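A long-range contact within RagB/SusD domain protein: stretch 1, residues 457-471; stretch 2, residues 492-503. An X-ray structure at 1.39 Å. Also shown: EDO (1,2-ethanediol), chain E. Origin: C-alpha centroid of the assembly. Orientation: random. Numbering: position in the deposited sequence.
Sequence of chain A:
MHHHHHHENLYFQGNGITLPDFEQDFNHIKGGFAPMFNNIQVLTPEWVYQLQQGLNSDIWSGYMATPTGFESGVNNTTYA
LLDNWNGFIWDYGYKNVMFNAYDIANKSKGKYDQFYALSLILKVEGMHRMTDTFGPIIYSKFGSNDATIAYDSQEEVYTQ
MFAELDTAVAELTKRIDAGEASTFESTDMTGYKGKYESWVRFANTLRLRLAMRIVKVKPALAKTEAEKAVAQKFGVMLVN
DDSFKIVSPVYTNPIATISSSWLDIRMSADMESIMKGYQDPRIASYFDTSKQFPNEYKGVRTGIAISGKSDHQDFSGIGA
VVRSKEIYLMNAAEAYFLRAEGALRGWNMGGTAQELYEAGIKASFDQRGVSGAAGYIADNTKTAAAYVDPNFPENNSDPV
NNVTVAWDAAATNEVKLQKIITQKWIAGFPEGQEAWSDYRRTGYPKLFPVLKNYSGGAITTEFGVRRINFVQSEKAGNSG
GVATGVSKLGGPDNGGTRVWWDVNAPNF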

# COMPACT_ATOMS: atom_id res chain seq x y z
N GLY A 457 14.42 9.76 -9.46
CA GLY A 457 12.97 9.71 -9.43
C GLY A 457 12.38 8.53 -8.68
O GLY A 457 11.18 8.50 -8.43
N ALA A 458 13.22 7.57 -8.31
CA ALA A 458 12.74 6.36 -7.63
C ALA A 458 12.32 6.64 -6.19
O ALA A 458 11.45 5.95 -5.65
CB ALA A 458 13.81 5.30 -7.65
N ILE A 459 12.94 7.64 -5.57
CA ILE A 459 12.68 7.97 -4.17
C ILE A 459 12.30 9.44 -4.08
O ILE A 459 13.02 10.30 -4.60
CB ILE A 459 13.91 7.69 -3.29
CG1 ILE A 459 14.30 6.21 -3.40
CG2 ILE A 459 13.64 8.08 -1.83
CD1 ILE A 459 15.57 5.84 -2.66
N THR A 460 11.18 9.73 -3.45
CA THR A 460 10.72 11.12 -3.34
C THR A 460 11.44 11.85 -2.21
O THR A 460 11.82 11.26 -1.19
CB THR A 460 9.19 11.25 -3.08
OG1 THR A 460 8.86 10.83 -1.75
CG2 THR A 460 8.36 10.44 -4.10
N THR A 461 11.62 13.15 -2.38
CA THR A 461 12.15 13.98 -1.32
C THR A 461 11.17 14.05 -0.16
O THR A 461 11.55 14.00 1.01
CB THR A 461 12.49 15.37 -1.86
OG1 THR A 461 13.57 15.23 -2.78
CG2 THR A 461 12.90 16.33 -0.74
N GLU A 462 9.88 14.14 -0.48
CA GLU A 462 8.86 14.30 0.52
C GLU A 462 8.76 13.11 1.49
O GLU A 462 8.70 13.28 2.70
CB GLU A 462 7.53 14.51 -0.20
CG GLU A 462 6.41 14.96 0.66
CD GLU A 462 5.20 15.40 -0.16
OE1 GLU A 462 5.26 15.37 -1.42
OE2 GLU A 462 4.22 15.80 0.46
N PHE A 463 8.75 11.89 0.94
CA PHE A 463 8.57 10.70 1.77
C PHE A 463 9.85 9.94 2.06
O PHE A 463 9.88 9.10 2.96
CB PHE A 463 7.48 9.81 1.17
CG PHE A 463 6.15 10.49 1.13
CD1 PHE A 463 5.37 10.55 2.26
CD2 PHE A 463 5.73 11.12 -0.02
CE1 PHE A 463 4.15 11.22 2.25
CE2 PHE A 463 4.51 11.79 -0.03
CZ PHE A 463 3.74 11.83 1.10
N GLY A 464 10.91 10.25 1.33
CA GLY A 464 12.20 9.64 1.60
C GLY A 464 12.25 8.15 1.34
O GLY A 464 11.43 7.58 0.61
N VAL A 465 13.25 7.51 1.94
CA VAL A 465 13.50 6.10 1.67
C VAL A 465 12.48 5.24 2.39
O VAL A 465 12.33 5.31 3.62
CB VAL A 465 14.93 5.70 2.12
CG1 VAL A 465 15.18 4.24 1.76
CG2 VAL A 465 15.98 6.62 1.49
N ARG A 466 11.75 4.43 1.63
CA ARG A 466 10.71 3.58 2.21
C ARG A 466 11.21 2.16 2.45
O ARG A 466 10.64 1.42 3.26
CB ARG A 466 9.43 3.57 1.35
CG ARG A 466 8.92 4.96 0.97
CD ARG A 466 8.79 5.94 2.14
NE ARG A 466 7.68 5.60 3.04
CZ ARG A 466 7.18 6.42 3.96
NH1 ARG A 466 7.65 7.66 4.10
NH2 ARG A 466 6.19 6.03 4.73
N ARG A 467 12.26 1.75 1.74
CA ARG A 467 12.85 0.42 1.90
C ARG A 467 14.20 0.39 1.23
O ARG A 467 14.57 1.33 0.52
CB ARG A 467 11.95 -0.67 1.27
CG ARG A 467 11.89 -0.57 -0.25
CD ARG A 467 11.02 -1.66 -0.85
NE ARG A 467 11.65 -2.99 -0.83
CZ ARG A 467 12.41 -3.47 -1.81
NH1 ARG A 467 12.72 -2.73 -2.87
NH2 ARG A 467 12.88 -4.71 -1.71
N ILE A 468 14.93 -0.71 1.45
CA ILE A 468 16.16 -0.95 0.69
C ILE A 468 15.89 -2.07 -0.32
O ILE A 468 15.13 -3.01 -0.05
CB ILE A 468 17.35 -1.26 1.63
CG1 ILE A 468 17.58 -0.07 2.56
CG2 ILE A 468 18.62 -1.61 0.84
CD1 ILE A 468 18.73 -0.24 3.56
N ASN A 469 16.51 -1.94 -1.49
CA ASN A 469 16.36 -2.92 -2.56
C ASN A 469 17.08 -4.24 -2.27
O ASN A 469 18.04 -4.28 -1.49
CB ASN A 469 16.81 -2.33 -3.91
CG ASN A 469 18.24 -1.83 -3.87
OD1 ASN A 469 18.59 -0.96 -3.06
ND2 ASN A 469 19.09 -2.39 -4.73
N PHE A 470 16.61 -5.32 -2.89
CA PHE A 470 17.18 -6.64 -2.64
C PHE A 470 18.68 -6.66 -2.99
O PHE A 470 19.13 -5.94 -3.88
CB PHE A 470 16.39 -7.71 -3.41
CG PHE A 470 14.95 -7.84 -2.97
CD1 PHE A 470 14.62 -7.99 -1.64
CD2 PHE A 470 13.93 -7.82 -3.91
CE1 PHE A 470 13.28 -8.12 -1.24
CE2 PHE A 470 12.60 -7.93 -3.53
CZ PHE A 470 12.27 -8.09 -2.20
N VAL A 471 19.43 -7.49 -2.26
CA VAL A 471 20.89 -7.33 -2.24
C VAL A 471 21.66 -8.14 -3.29
O VAL A 471 21.15 -9.12 -3.87
CB VAL A 471 21.46 -7.63 -0.82
CG1 VAL A 471 20.76 -6.77 0.22
CG2 VAL A 471 21.34 -9.11 -0.49
N PRO A 492 8.21 -2.13 -8.30
CA PRO A 492 9.64 -2.03 -8.61
C PRO A 492 10.54 -2.21 -7.39
O PRO A 492 10.25 -1.71 -6.30
CB PRO A 492 9.78 -0.62 -9.19
CG PRO A 492 8.43 -0.33 -9.77
CD PRO A 492 7.45 -0.97 -8.83
N ASP A 493 11.64 -2.92 -7.58
CA ASP A 493 12.57 -3.21 -6.50
C ASP A 493 13.53 -2.03 -6.32
O ASP A 493 14.69 -2.07 -6.74
CB ASP A 493 13.33 -4.50 -6.81
CG ASP A 493 14.37 -4.86 -5.75
OD1 ASP A 493 14.25 -4.44 -4.57
OD2 ASP A 493 15.31 -5.60 -6.11
N ASN A 494 13.02 -0.96 -5.72
CA ASN A 494 13.82 0.21 -5.42
C ASN A 494 13.38 0.80 -4.08
O ASN A 494 12.49 0.25 -3.43
CB ASN A 494 13.77 1.25 -6.55
CG ASN A 494 12.39 1.82 -6.78
OD1 ASN A 494 11.66 2.12 -5.84
ND2 ASN A 494 12.03 1.98 -8.05
N GLY A 495 13.99 1.91 -3.67
CA GLY A 495 13.78 2.44 -2.34
C GLY A 495 12.51 3.23 -2.13
O GLY A 495 12.20 3.59 -0.99
N GLY A 496 11.76 3.50 -3.20
CA GLY A 496 10.51 4.24 -3.08
C GLY A 496 9.28 3.37 -2.93
O GLY A 496 8.21 3.87 -2.57
N THR A 497 9.40 2.08 -3.23
CA THR A 497 8.26 1.18 -3.15
C THR A 497 7.95 0.84 -1.70
O THR A 497 8.83 0.48 -0.94
CB THR A 497 8.53 -0.10 -3.96
OG1 THR A 497 8.68 0.25 -5.34
CG2 THR A 497 7.38 -1.10 -3.83
N ARG A 498 6.68 0.96 -1.32
CA ARG A 498 6.28 0.75 0.07
C ARG A 498 6.13 -0.72 0.43
O ARG A 498 5.50 -1.50 -0.31
CB ARG A 498 4.96 1.48 0.35
CG ARG A 498 5.14 2.97 0.46
CD ARG A 498 3.81 3.73 0.33
NE ARG A 498 4.05 5.15 0.52
CZ ARG A 498 3.98 5.78 1.69
NH1 ARG A 498 3.62 5.11 2.78
NH2 ARG A 498 4.25 7.08 1.77
N VAL A 499 6.72 -1.12 1.55
CA VAL A 499 6.51 -2.46 2.09
C VAL A 499 5.06 -2.59 2.57
O VAL A 499 4.36 -1.58 2.75
CB VAL A 499 7.50 -2.84 3.22
CG1 VAL A 499 8.94 -2.68 2.74
CG2 VAL A 499 7.25 -2.02 4.49
N TRP A 500 4.62 -3.83 2.77
CA TRP A 500 3.23 -4.13 3.13
C TRP A 500 2.65 -3.29 4.28
O TRP A 500 1.54 -2.76 4.15
CB TRP A 500 3.11 -5.63 3.39
CG TRP A 500 1.89 -6.13 4.10
CD1 TRP A 500 0.66 -6.38 3.56
CD2 TRP A 500 1.81 -6.50 5.48
NE1 TRP A 500 -0.19 -6.86 4.54
CE2 TRP A 500 0.49 -6.94 5.72
CE3 TRP A 500 2.72 -6.49 6.54
CZ2 TRP A 500 0.07 -7.37 6.99
CZ3 TRP A 500 2.30 -6.91 7.79
CH2 TRP A 500 0.99 -7.35 8.00
N TRP A 501 3.36 -3.15 5.40
CA TRP A 501 2.77 -2.37 6.51
C TRP A 501 2.79 -0.86 6.26
O TRP A 501 2.05 -0.12 6.91
CB TRP A 501 3.38 -2.71 7.89
CG TRP A 501 4.88 -2.56 8.02
CD1 TRP A 501 5.78 -3.58 8.14
CD2 TRP A 501 5.65 -1.34 8.10
NE1 TRP A 501 7.06 -3.09 8.27
CE2 TRP A 501 7.01 -1.72 8.25
CE3 TRP A 501 5.33 0.02 8.08
CZ2 TRP A 501 8.05 -0.78 8.35
CZ3 TRP A 501 6.36 0.95 8.18
CH2 TRP A 501 7.71 0.55 8.30
N ASP A 502 3.61 -0.41 5.32
CA ASP A 502 3.81 1.02 5.05
C ASP A 502 2.81 1.52 4.02
O ASP A 502 3.16 2.21 3.07
CB ASP A 502 5.26 1.24 4.58
CG ASP A 502 5.66 2.71 4.54
OD1 ASP A 502 5.03 3.52 5.24
OD2 ASP A 502 6.64 3.02 3.81
N VAL A 503 1.54 1.20 4.24
CA VAL A 503 0.51 1.53 3.26
C VAL A 503 0.28 3.04 3.20
O VAL A 503 0.38 3.75 4.21
CB VAL A 503 -0.80 0.76 3.59
CG1 VAL A 503 -1.29 1.11 4.96
CG2 VAL A 503 -1.88 1.02 2.55
C1 EDO E . 0.78 8.75 4.61
O1 EDO E . 1.18 10.06 4.17
C2 EDO E . 1.69 7.69 4.00
O2 EDO E . 3.08 7.96 4.25
O HOH W 1 9.65 4.08 -6.50
O HOH W 2 7.98 0.89 3.04

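Two irregular stretches, neither with helix or strand, bury 764 Å² between them, and two arginine-aspartate salt bridges are prominent in it. Gly457 touches nothing across the contact, but its positive phi would press a CB against the preceding carbonyl. Ala458 points its methyl toward the other stretch, with CB 3.8 Å from Asn494 ND2. Its O lies 3.2 Å from Gly496 CA in a CA-H...O contact, an approach that glycine permits, since an ideal CB on Gly496 would fall 1.9 Å from Ala458 O. A water donates to both Ala458 O and Asn494 OD1, closing the same corner.

Ile459 starts sideways but extends its end over the type I turn that runs from Asn494 to Thr497; CG1 sits 3.7 Å from Gly495 C. An ideal CB on Gly495 would come within 2.7 Å of Ile459 CD1, so the bare backbone makes room for the branched side chain. Phe463 turns toward the other stretch, placing CD1 3.7 Å from Arg498 NH2, though the cation-pi geometry is long and at most weakly attractive.

Arg466 anchors the contact twice. Its backbone N donates to Gly495 O at 2.8 Å, while its side chain, m at chi1, chi2 and chi3, folds to form a two-pronged salt bridge: NE to Asp502 OD2 at 2.9 Å and NH2 to Asp502 OD1 at 2.8 Å. NH1 is held by Phe463 O at 2.9 Å. The Arg498 guanidinium lies over one face of this group, with NH1 only 3.4 Å from Arg466 NH2; the like charges are tolerable beside Asp502, whose OD1 is also 3.3 Å from Arg498 NH1 in a salt bridge. A second water joins Arg466 O, Val499 N and Asp502 OD2.

Arg467 N shares Gly495 O at a longer 3.3 Å. Its side chain begins sideways, then chi3 near -74° helps bring the guanidinium to Asp493 and Asn494: NH1 donates to Asp493 OD1 at 2.9 Å and to Asn494 O at 3.0 Å. Its aliphatic part packs too, with CB 3.9 Å from Val499 CG1. Not every polar atom is paid for: Arg467 O and Thr497 O are buried without a hydrogen-bonding partner, although Gly495 CA approaches Arg467 O at 3.2 Å.

Asn469 rests CB 3.4 Å from Asp493 OD1, and Phe470 N donates to that same oxygen at 3.0 Å. One carboxylate oxygen thus serves both a guanidinium and a backbone amide.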